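Local coordinates for YaeQ family protein (Pseudomonas syringae pv. tomato, PDB 2OT9), which is of unknown function, though it belongs to the YaeQ family of the PDDEXK nuclease-like clan and holds a meso-tartaric acid in a pocket, at residues T41-L45 with A56-G60; Y47-Y51 with W174-R179; T7-N13 with R146-V152. The contacts are given in a common frame with arbitrary orientation. Residues are numbered along the deposited sequence.

Interaction 1: T41-L45 with A56-G60; sequences TVRLL and AFGRG
An alpha-helical turn, Thr41 to Leu45, faces the end of an edge strand: Ala56 and Phe57 are extended, and Gly58 to Gly60 leave the strand as a loop. The CA atoms come nearest at Arg43 and Phe57, 8.1 Å apart, and 206 Å² is buried in all. Within helix 37-49, Thr41 O accepts from Leu45 N at 3.0 Å; the side chains of Thr41 and Val42 face helix 134-141. Arg43 points its CA-to-CB bond toward the strand. With chi1 m, an off-well chi2 near -149° and chi3 m, its side chain brings the guanidinium to the loop, where NH2 donates to Gly58 O at 3.2 Å. One face of the guanidinium lies against Phe57 CD1. The charge itself is met by Glu35, in a salt bridge through NE, so arginine suits a buried place where it can serve carboxylate and carbonyl together. In this alpha/beta fold of the PDDEXK clan, helix 37-49 thus packs beside strand 55-57, at one edge of the sheet, and Gly60 lies about 5 Å (nearest atoms) from the meso-tartaric acid and precedes Leu61, which lines its pocket. The Gly60 phi of 46° favours glycine, and a CB there would lie 3.6 Å from Arg43 NH2. Arg43 O meets the edge of the Phe57 ring, 3.6 Å from CE1; the phenylalanine (chi1 m, chi2 -82°) points toward the helix. Leu44 starts away from the strand, yet its m,t rotamer returns CD2 to within 4.0 Å of Phe57 CZ; this branched apolar residue suits the buried site, packing also on Ile29, Ile148 and Trp150.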
loop_
_atom_site.group_PDB
_atom_site.type_symbol
_atom_site.label_atom_id
_atom_site.label_comp_id
_atom_site.label_asym_id
_atom_site.label_seq_id
_atom_site.Cartn_x
_atom_site.Cartn_y
_atom_site.Cartn_z
ATOM N N THR A 41 -7.677 -2.938 0.702
ATOM C CA THR A 41 -7.425 -2.229 1.953
ATOM C C THR A 41 -5.940 -1.962 2.186
ATOM O O THR A 41 -5.568 -0.882 2.640
ATOM C CB THR A 41 -8.063 -2.982 3.131
ATOM O OG1 THR A 41 -9.484 -3.042 2.896
ATOM C CG2 THR A 41 -7.768 -2.288 4.459
ATOM N N VAL A 42 -5.090 -2.933 1.858
ATOM C CA VAL A 42 -3.646 -2.706 1.940
ATOM C C VAL A 42 -3.215 -1.581 0.975
ATOM O O VAL A 42 -2.402 -0.725 1.347
ATOM C CB VAL A 42 -2.831 -4.000 1.704
ATOM C CG1 VAL A 42 -1.340 -3.718 1.877
ATOM C CG2 VAL A 42 -3.239 -5.082 2.742
ATOM N N ARG A 43 -3.761 -1.565 -0.239
ATOM C CA ARG A 43 -3.493 -0.447 -1.169
ATOM C C ARG A 43 -3.915 0.914 -0.591
ATOM O O ARG A 43 -3.215 1.915 -0.779
ATOM C CB ARG A 43 -4.192 -0.672 -2.513
ATOM C CG ARG A 43 -3.582 -1.804 -3.322
ATOM C CD ARG A 43 -3.722 -1.539 -4.823
ATOM N NE ARG A 43 -5.115 -1.544 -5.264
ATOM C CZ ARG A 43 -5.534 -1.087 -6.443
ATOM N NH1 ARG A 43 -6.834 -1.150 -6.751
ATOM N NH2 ARG A 43 -4.661 -0.568 -7.315
ATOM N N LEU A 44 -5.064 0.954 0.088
ATOM C CA LEU A 44 -5.532 2.204 0.727
ATOM C C LEU A 44 -4.618 2.656 1.870
ATOM O O LEU A 44 -4.353 3.863 2.036
ATOM C CB LEU A 44 -6.970 2.064 1.256
ATOM C CG LEU A 44 -8.060 1.620 0.282
ATOM C CD1 LEU A 44 -9.430 1.602 0.993
ATOM C CD2 LEU A 44 -8.099 2.481 -0.947
ATOM N N LEU A 45 -4.141 1.703 2.669
ATOM C CA LEU A 45 -3.178 2.029 3.731
ATOM C C LEU A 45 -1.896 2.592 3.116
ATOM O O LEU A 45 -1.351 3.563 3.616
ATOM C CB LEU A 45 -2.831 0.777 4.548
ATOM C CG LEU A 45 -3.890 0.289 5.540
ATOM C CD1 LEU A 45 -3.486 -1.088 6.098
ATOM C CD2 LEU A 45 -4.089 1.314 6.655
ATOM N N ALA A 56 -0.524 7.842 -7.479
ATOM C CA ALA A 56 -1.723 7.329 -8.134
ATOM C C ALA A 56 -1.827 5.825 -7.957
ATOM O O ALA A 56 -0.804 5.136 -7.827
ATOM C CB ALA A 56 -1.708 7.683 -9.616
ATOM N N PHE A 57 -3.056 5.306 -7.962
ATOM C CA PHE A 57 -3.249 3.851 -8.012
ATOM C C PHE A 57 -2.929 3.333 -9.406
ATOM O O PHE A 57 -3.311 3.943 -10.401
ATOM C CB PHE A 57 -4.674 3.449 -7.588
ATOM C CG PHE A 57 -4.974 3.728 -6.137
ATOM C CD1 PHE A 57 -4.571 2.846 -5.149
ATOM C CD2 PHE A 57 -5.638 4.894 -5.763
ATOM C CE1 PHE A 57 -4.843 3.117 -3.798
ATOM C CE2 PHE A 57 -5.905 5.175 -4.425
ATOM C CZ PHE A 57 -5.516 4.280 -3.441
ATOM N N GLY A 58 -2.196 2.226 -9.473
ATOM C CA GLY A 58 -1.930 1.564 -10.736
ATOM C C GLY A 58 -3.013 0.533 -10.975
ATOM O O GLY A 58 -4.004 0.474 -10.234
ATOM N N ARG A 59 -2.827 -0.286 -12.007
ATOM C CA ARG A 59 -3.748 -1.394 -12.282
ATOM C C ARG A 59 -3.429 -2.655 -11.469
ATOM O O ARG A 59 -4.084 -3.688 -11.650
ATOM C CB ARG A 59 -3.832 -1.691 -13.781
ATOM C CG ARG A 59 -4.389 -0.526 -14.616
ATOM C CD ARG A 59 -4.706 -0.952 -16.047
ATOM N NE ARG A 59 -6.042 -1.539 -16.188
ATOM C CZ ARG A 59 -7.005 -1.064 -16.982
ATOM N NH1 ARG A 59 -6.797 0.012 -17.734
ATOM N NH2 ARG A 59 -8.181 -1.675 -17.035
ATOM N N GLY A 60 -2.427 -2.563 -10.583
ATOM C CA GLY A 60 -2.097 -3.626 -9.610
ATOM C C GLY A 60 -2.066 -5.023 -10.216
ATOM O O GLY A 60 -1.495 -5.220 -11.297
#

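Interaction 2: Y47-Y51 with W174-R179; sequences YAFWY and WLTGER
Tyr47 to Phe49 are the last residues of helix 37-49, and Trp50, at phi/psi -121/28°, is the first to leave helical geometry; Tyr51 N makes a weak 3.5 Å bond to Ala48 O. Opposite, the chain turns a corner at Leu175, where Leu175 and Thr176 both face Ile129 in a classic beta bulge, and the Gly177 phi of 69° favours glycine. The CA atoms come nearest at Trp50 and Arg179, 7.8 Å. Arg179, all trans through chi3, reaches the helix end, where Phe49 O accepts from both NE (3.0 Å) and NH2 (2.8 Å). Its guanidinium lies flat on the Phe49 ring, centres 4.4 Å apart and planes at 18°, an off-centre cation-pi stack that suits arginine's planar group, while Arg179 CD makes a CH-pi contact 3.9 Å from the ring centroid. Trp50 (chi1 m) joins an apolar ring to a donor, NE1 giving to Arg179 O at 2.9 Å. Trp174 offers a broad apolar edge, CZ2 lying 3.7 Å from Phe49 CE2 and CH2 4.0 Å from Trp50 CZ2. The tail thus joins the helix end to strand 6-16, by a salt bridge of Arg179 NH2 to Asp16, and to strand 127-131, by backbone bonds of Leu175 and Thr176 to Ile129.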
loop_
_atom_site.group_PDB
_atom_site.type_symbol
_atom_site.label_atom_id
_atom_site.label_comp_id
_atom_site.label_asym_id
_atom_site.label_seq_id
_atom_site.Cartn_x
_atom_site.Cartn_y
_atom_site.Cartn_z
ATOM N N TYR A 47 -1.540 4.139 0.254
ATOM C CA TYR A 47 -1.879 5.474 -0.236
ATOM C C TYR A 47 -1.748 6.531 0.866
ATOM O O TYR A 47 -1.146 7.589 0.640
ATOM C CB TYR A 47 -3.302 5.495 -0.836
ATOM C CG TYR A 47 -3.627 6.811 -1.516
ATOM C CD1 TYR A 47 -3.135 7.099 -2.786
ATOM C CD2 TYR A 47 -4.398 7.774 -0.868
ATOM C CE1 TYR A 47 -3.400 8.308 -3.400
ATOM C CE2 TYR A 47 -4.679 8.989 -1.469
ATOM C CZ TYR A 47 -4.177 9.250 -2.736
ATOM O OH TYR A 47 -4.443 10.449 -3.338
ATOM N N ALA A 48 -2.341 6.260 2.043
ATOM C CA ALA A 48 -2.271 7.184 3.176
ATOM C C ALA A 48 -0.826 7.299 3.689
ATOM O O ALA A 48 -0.330 8.406 3.965
ATOM C CB ALA A 48 -3.209 6.732 4.303
ATOM N N PHE A 49 -0.142 6.161 3.762
ATOM C CA PHE A 49 1.172 6.067 4.387
ATOM C C PHE A 49 2.273 6.739 3.559
ATOM O O PHE A 49 3.253 7.245 4.111
ATOM C CB PHE A 49 1.508 4.598 4.638
ATOM C CG PHE A 49 2.663 4.386 5.568
ATOM C CD1 PHE A 49 2.612 4.846 6.889
ATOM C CD2 PHE A 49 3.791 3.698 5.136
ATOM C CE1 PHE A 49 3.693 4.633 7.778
ATOM C CE2 PHE A 49 4.878 3.477 6.015
ATOM C CZ PHE A 49 4.823 3.946 7.324
ATOM N N TRP A 50 2.103 6.753 2.243
ATOM C CA TRP A 50 3.056 7.427 1.366
ATOM C C TRP A 50 2.437 8.528 0.529
ATOM O O TRP A 50 2.941 8.838 -0.550
ATOM C CB TRP A 50 3.766 6.406 0.473
ATOM C CG TRP A 50 4.778 5.587 1.210
ATOM C CD1 TRP A 50 5.978 6.018 1.716
ATOM C CD2 TRP A 50 4.697 4.191 1.495
ATOM N NE1 TRP A 50 6.627 4.981 2.318
ATOM C CE2 TRP A 50 5.878 3.839 2.177
ATOM C CE3 TRP A 50 3.734 3.197 1.237
ATOM C CZ2 TRP A 50 6.139 2.519 2.608
ATOM C CZ3 TRP A 50 3.987 1.885 1.659
ATOM C CH2 TRP A 50 5.181 1.557 2.335
ATOM N N TYR A 51 1.361 9.127 1.045
ATOM C CA TYR A 51 0.622 10.169 0.345
ATOM C C TYR A 51 1.496 11.264 -0.291
ATOM O O TYR A 51 2.413 11.786 0.349
ATOM C CB TYR A 51 -0.433 10.838 1.248
ATOM C CG TYR A 51 -1.169 11.884 0.457
ATOM C CD1 TYR A 51 -2.156 11.520 -0.472
ATOM C CD2 TYR A 51 -0.814 13.235 0.551
ATOM C CE1 TYR A 51 -2.797 12.497 -1.251
ATOM C CE2 TYR A 51 -1.442 14.200 -0.223
ATOM C CZ TYR A 51 -2.424 13.823 -1.120
ATOM O OH TYR A 51 -3.031 14.805 -1.878
ATOM N N TRP A 174 8.430 -3.768 10.157
ATOM C CA TRP A 174 9.447 -3.524 9.120
ATOM C C TRP A 174 10.365 -4.727 8.932
ATOM O O TRP A 174 11.025 -5.159 9.883
ATOM C CB TRP A 174 10.241 -2.231 9.424
ATOM C CG TRP A 174 9.377 -1.057 9.151
ATOM C CD1 TRP A 174 8.580 -0.395 10.049
ATOM C CD2 TRP A 174 9.140 -0.452 7.877
ATOM N NE1 TRP A 174 7.875 0.603 9.404
ATOM C CE2 TRP A 174 8.203 0.588 8.073
ATOM C CE3 TRP A 174 9.647 -0.676 6.580
ATOM C CZ2 TRP A 174 7.762 1.404 7.029
ATOM C CZ3 TRP A 174 9.187 0.123 5.538
ATOM C CH2 TRP A 174 8.264 1.155 5.771
ATOM N N LEU A 175 10.398 -5.271 7.714
ATOM C CA LEU A 175 11.303 -6.371 7.379
ATOM C C LEU A 175 12.651 -5.856 6.838
ATOM O O LEU A 175 13.714 -6.387 7.174
ATOM C CB LEU A 175 10.662 -7.335 6.366
ATOM C CG LEU A 175 9.633 -8.327 6.923
ATOM C CD1 LEU A 175 8.378 -7.643 7.359
ATOM C CD2 LEU A 175 9.308 -9.455 5.912
ATOM N N THR A 176 12.593 -4.818 6.006
ATOM C CA THR A 176 13.799 -4.184 5.474
ATOM C C THR A 176 13.502 -2.716 5.170
ATOM O O THR A 176 12.367 -2.365 4.834
ATOM C CB THR A 176 14.332 -4.920 4.205
ATOM O OG1 THR A 176 15.665 -4.472 3.914
ATOM C CG2 THR A 176 13.444 -4.646 3.003
ATOM N N GLY A 177 14.510 -1.866 5.303
ATOM C CA GLY A 177 14.372 -0.464 4.917
ATOM C C GLY A 177 13.438 0.276 5.856
ATOM O O GLY A 177 13.339 -0.071 7.039
ATOM N N GLU A 178 12.754 1.298 5.336
ATOM C CA GLU A 178 12.030 2.241 6.186
ATOM C C GLU A 178 11.015 3.033 5.368
ATOM O O GLU A 178 10.996 2.972 4.128
ATOM C CB GLU A 178 13.013 3.224 6.852
ATOM C CG GLU A 178 13.805 4.090 5.868
ATOM C CD GLU A 178 14.754 5.087 6.533
ATOM O OE1 GLU A 178 15.359 5.895 5.794
ATOM O OE2 GLU A 178 14.900 5.083 7.779
ATOM N N ARG A 179 10.176 3.793 6.059
ATOM C CA ARG A 179 9.151 4.579 5.368
ATOM C C ARG A 179 9.766 5.622 4.429
ATOM O O ARG A 179 9.231 5.870 3.338
ATOM C CB ARG A 179 8.216 5.244 6.370
ATOM C CG ARG A 179 7.235 6.204 5.756
ATOM C CD ARG A 179 6.425 6.904 6.862
ATOM N NE ARG A 179 5.219 7.501 6.302
ATOM C CZ ARG A 179 4.523 8.482 6.884
ATOM N NH1 ARG A 179 4.912 9.005 8.045
ATOM N NH2 ARG A 179 3.456 8.967 6.279
#

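Interaction 3: T7-N13 with R146-V152; sequences TYKFELN and RVIKWDV
Strands 7-13 and 147-152 run parallel, their axes 4.7 Å apart and crossing at -15°, with Phe10 level with Ile148. In turn, Lys9 N, Glu11 N and Asn13 N donate to Arg146 O (2.9 Å), Ile148 O (2.7 Å) and Trp150 O (3.0 Å); Lys9 O, Glu11 O and Asn13 O accept from Ile148 N (2.8 Å), Trp150 N (3.0 Å) and Val152 N (2.9 Å). This parallel pair lies within the mixed sheet: on their other side Tyr8, Phe10 and Leu12 hydrogen-bond through the backbone to Ile29, Gln27 and Val25 of strand 21-31. Arg146 also donates from NE and NH2, each 2.8 Å from Thr7 O. Asn13 ND2 (chi1 m) donates to Asp151 OD1 (chi1 m) at 3.0 Å while Asn13 OD1 accepts from Ser24. Glu11 OE1 stays 4.2 Å from Lys149 NZ, beyond a salt bridge. Apolar residues suit the buried face toward helix 37-49: an offset edge-to-face pair sets the edge of Phe10 (chi1 t) toward the six-membered ring of Trp150 (chi1 m), centroids 5.5 Å apart.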
loop_
_atom_site.group_PDB
_atom_site.type_symbol
_atom_site.label_atom_id
_atom_site.label_comp_id
_atom_site.label_asym_id
_atom_site.label_seq_id
_atom_site.Cartn_x
_atom_site.Cartn_y
_atom_site.Cartn_z
ATOM N N THR A 7 -16.325 -0.381 -8.687
ATOM C CA THR A 7 -15.805 0.968 -8.444
ATOM C C THR A 7 -16.082 1.390 -7.001
ATOM O O THR A 7 -17.214 1.280 -6.518
ATOM C CB THR A 7 -16.407 1.990 -9.419
ATOM O OG1 THR A 7 -16.122 1.576 -10.759
ATOM C CG2 THR A 7 -15.819 3.374 -9.195
ATOM N N TYR A 8 -15.029 1.838 -6.315
ATOM C CA TYR A 8 -15.144 2.352 -4.962
ATOM C C TYR A 8 -14.709 3.815 -4.924
ATOM O O TYR A 8 -13.845 4.229 -5.690
ATOM C CB TYR A 8 -14.249 1.558 -4.010
ATOM C CG TYR A 8 -14.723 0.159 -3.707
ATOM C CD1 TYR A 8 -15.284 -0.153 -2.472
ATOM C CD2 TYR A 8 -14.609 -0.852 -4.649
ATOM C CE1 TYR A 8 -15.719 -1.449 -2.180
ATOM C CE2 TYR A 8 -15.047 -2.141 -4.369
ATOM C CZ TYR A 8 -15.587 -2.431 -3.127
ATOM O OH TYR A 8 -16.003 -3.710 -2.847
ATOM N N LYS A 9 -15.307 4.570 -4.018
ATOM C CA LYS A 9 -14.901 5.941 -3.747
ATOM C C LYS A 9 -14.246 5.984 -2.371
ATOM O O LYS A 9 -14.837 5.529 -1.385
ATOM C CB LYS A 9 -16.119 6.855 -3.772
ATOM C CG LYS A 9 -16.897 6.836 -5.106
ATOM C CD LYS A 9 -16.422 7.941 -6.040
ATOM C CE LYS A 9 -16.927 7.737 -7.462
ATOM N NZ LYS A 9 -16.707 8.984 -8.263
ATOM N N PHE A 10 -13.030 6.530 -2.316
ATOM C CA PHE A 10 -12.244 6.618 -1.099
ATOM C C PHE A 10 -12.208 8.085 -0.676
ATOM O O PHE A 10 -11.795 8.953 -1.461
ATOM C CB PHE A 10 -10.839 6.103 -1.390
ATOM C CG PHE A 10 -9.902 6.067 -0.204
ATOM C CD1 PHE A 10 -10.325 5.651 1.056
ATOM C CD2 PHE A 10 -8.552 6.337 -0.389
ATOM C CE1 PHE A 10 -9.414 5.563 2.114
ATOM C CE2 PHE A 10 -7.648 6.246 0.664
ATOM C CZ PHE A 10 -8.080 5.854 1.914
ATOM N N GLU A 11 -12.676 8.352 0.542
ATOM C CA GLU A 11 -12.609 9.687 1.149
ATOM C C GLU A 11 -11.656 9.633 2.345
ATOM O O GLU A 11 -11.943 8.981 3.361
ATOM C CB GLU A 11 -14.010 10.168 1.571
ATOM C CG GLU A 11 -15.050 10.056 0.434
ATOM C CD GLU A 11 -16.396 10.676 0.775
ATOM O OE1 GLU A 11 -16.550 11.177 1.907
ATOM O OE2 GLU A 11 -17.295 10.670 -0.096
ATOM N N LEU A 12 -10.512 10.298 2.203
ATOM C CA LEU A 12 -9.457 10.231 3.215
ATOM C C LEU A 12 -9.209 11.589 3.885
ATOM O O LEU A 12 -8.850 12.553 3.203
ATOM C CB LEU A 12 -8.150 9.725 2.583
ATOM C CG LEU A 12 -6.853 9.757 3.413
ATOM C CD1 LEU A 12 -6.944 8.839 4.638
ATOM C CD2 LEU A 12 -5.664 9.347 2.538
ATOM N N ASN A 13 -9.417 11.663 5.203
ATOM C CA ASN A 13 -8.910 12.785 6.004
ATOM C C ASN A 13 -7.620 12.353 6.680
ATOM O O ASN A 13 -7.640 11.527 7.602
ATOM C CB ASN A 13 -9.921 13.254 7.061
ATOM C CG ASN A 13 -11.212 13.767 6.447
ATOM O OD1 ASN A 13 -11.204 14.391 5.392
ATOM N ND2 ASN A 13 -12.326 13.508 7.111
ATOM N N ARG A 146 -19.071 0.697 -0.537
ATOM C CA ARG A 146 -18.653 1.306 -1.800
ATOM C C ARG A 146 -18.013 2.680 -1.601
ATOM O O ARG A 146 -17.131 3.071 -2.363
ATOM C CB ARG A 146 -19.829 1.376 -2.781
ATOM C CG ARG A 146 -20.433 -0.012 -3.118
ATOM C CD ARG A 146 -19.458 -0.879 -3.921
ATOM N NE ARG A 146 -19.182 -0.262 -5.217
ATOM C CZ ARG A 146 -19.905 -0.457 -6.318
ATOM N NH1 ARG A 146 -20.943 -1.287 -6.306
ATOM N NH2 ARG A 146 -19.572 0.163 -7.443
ATOM N N VAL A 147 -18.470 3.402 -0.583
ATOM C CA VAL A 147 -17.837 4.662 -0.194
ATOM C C VAL A 147 -17.072 4.408 1.115
ATOM O O VAL A 147 -17.673 4.145 2.164
ATOM C CB VAL A 147 -18.846 5.849 -0.074
ATOM C CG1 VAL A 147 -18.113 7.151 0.184
ATOM C CG2 VAL A 147 -19.707 5.983 -1.344
ATOM N N ILE A 148 -15.747 4.440 1.013
ATOM C CA ILE A 148 -14.852 4.188 2.132
ATOM C C ILE A 148 -14.410 5.527 2.713
ATOM O O ILE A 148 -13.701 6.300 2.055
ATOM C CB ILE A 148 -13.613 3.402 1.676
ATOM C CG1 ILE A 148 -14.034 2.119 0.937
ATOM C CG2 ILE A 148 -12.702 3.103 2.852
ATOM C CD1 ILE A 148 -13.049 1.685 -0.123
ATOM N N LYS A 149 -14.829 5.787 3.949
ATOM C CA LYS A 149 -14.491 7.031 4.648
ATOM C C LYS A 149 -13.576 6.698 5.813
ATOM O O LYS A 149 -13.980 5.996 6.753
ATOM C CB LYS A 149 -15.752 7.714 5.159
ATOM C CG LYS A 149 -16.811 7.909 4.097
ATOM C CD LYS A 149 -18.064 8.497 4.720
ATOM C CE LYS A 149 -18.884 9.271 3.703
ATOM N NZ LYS A 149 -19.521 8.337 2.745
ATOM N N TRP A 150 -12.335 7.163 5.723
ATOM C CA TRP A 150 -11.356 6.932 6.771
ATOM C C TRP A 150 -10.812 8.247 7.289
ATOM O O TRP A 150 -10.423 9.118 6.494
ATOM C CB TRP A 150 -10.154 6.173 6.214
ATOM C CG TRP A 150 -10.300 4.685 6.073
ATOM C CD1 TRP A 150 -11.411 3.910 6.297
ATOM C CD2 TRP A 150 -9.269 3.800 5.635
ATOM N NE1 TRP A 150 -11.107 2.576 6.041
ATOM C CE2 TRP A 150 -9.807 2.493 5.620
ATOM C CE3 TRP A 150 -7.929 3.991 5.257
ATOM C CZ2 TRP A 150 -9.046 1.373 5.247
ATOM C CZ3 TRP A 150 -7.178 2.883 4.879
ATOM C CH2 TRP A 150 -7.743 1.591 4.872
ATOM N N ASP A 151 -10.726 8.369 8.613
ATOM C CA ASP A 151 -9.833 9.361 9.211
ATOM C C ASP A 151 -8.566 8.627 9.602
ATOM O O ASP A 151 -8.622 7.654 10.357
ATOM C CB ASP A 151 -10.437 9.973 10.466
ATOM C CG ASP A 151 -11.552 10.965 10.174
ATOM O OD1 ASP A 151 -11.953 11.159 9.003
ATOM O OD2 ASP A 151 -12.020 11.580 11.154
ATOM N N VAL A 152 -7.429 9.096 9.103
ATOM C CA VAL A 152 -6.143 8.470 9.392
ATOM C C VAL A 152 -5.220 9.443 10.120
ATOM O O VAL A 152 -5.004 10.577 9.661
ATOM C CB VAL A 152 -5.459 7.960 8.100
ATOM C CG1 VAL A 152 -4.020 7.467 8.379
ATOM C CG2 VAL A 152 -6.289 6.831 7.454
#

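Helix 37-49 is shared by interactions 1 and 2 and packs on interaction 3. The first two use successive parts of it, their centres 13 Å apart, and Phe57 CZ touches Tyr47 CB at 3.6 Å. Interaction 3 lies in the sheet beside the helix, 12 Å from interaction 1 and 20 Å from interaction 2; Leu44 CB rests 3.7 Å from Trp150 CZ3, and Ala48 CB 4.0 Å from Leu12 CD2. Along the chain, interaction 1 is nested within the loop closed by 7-13 and 146-152, whereas interaction 2 crosses both others. One helix thus packs against strands 6-16 and 147-155, the edge strand near the tartaric acid pocket and the C-terminal tail.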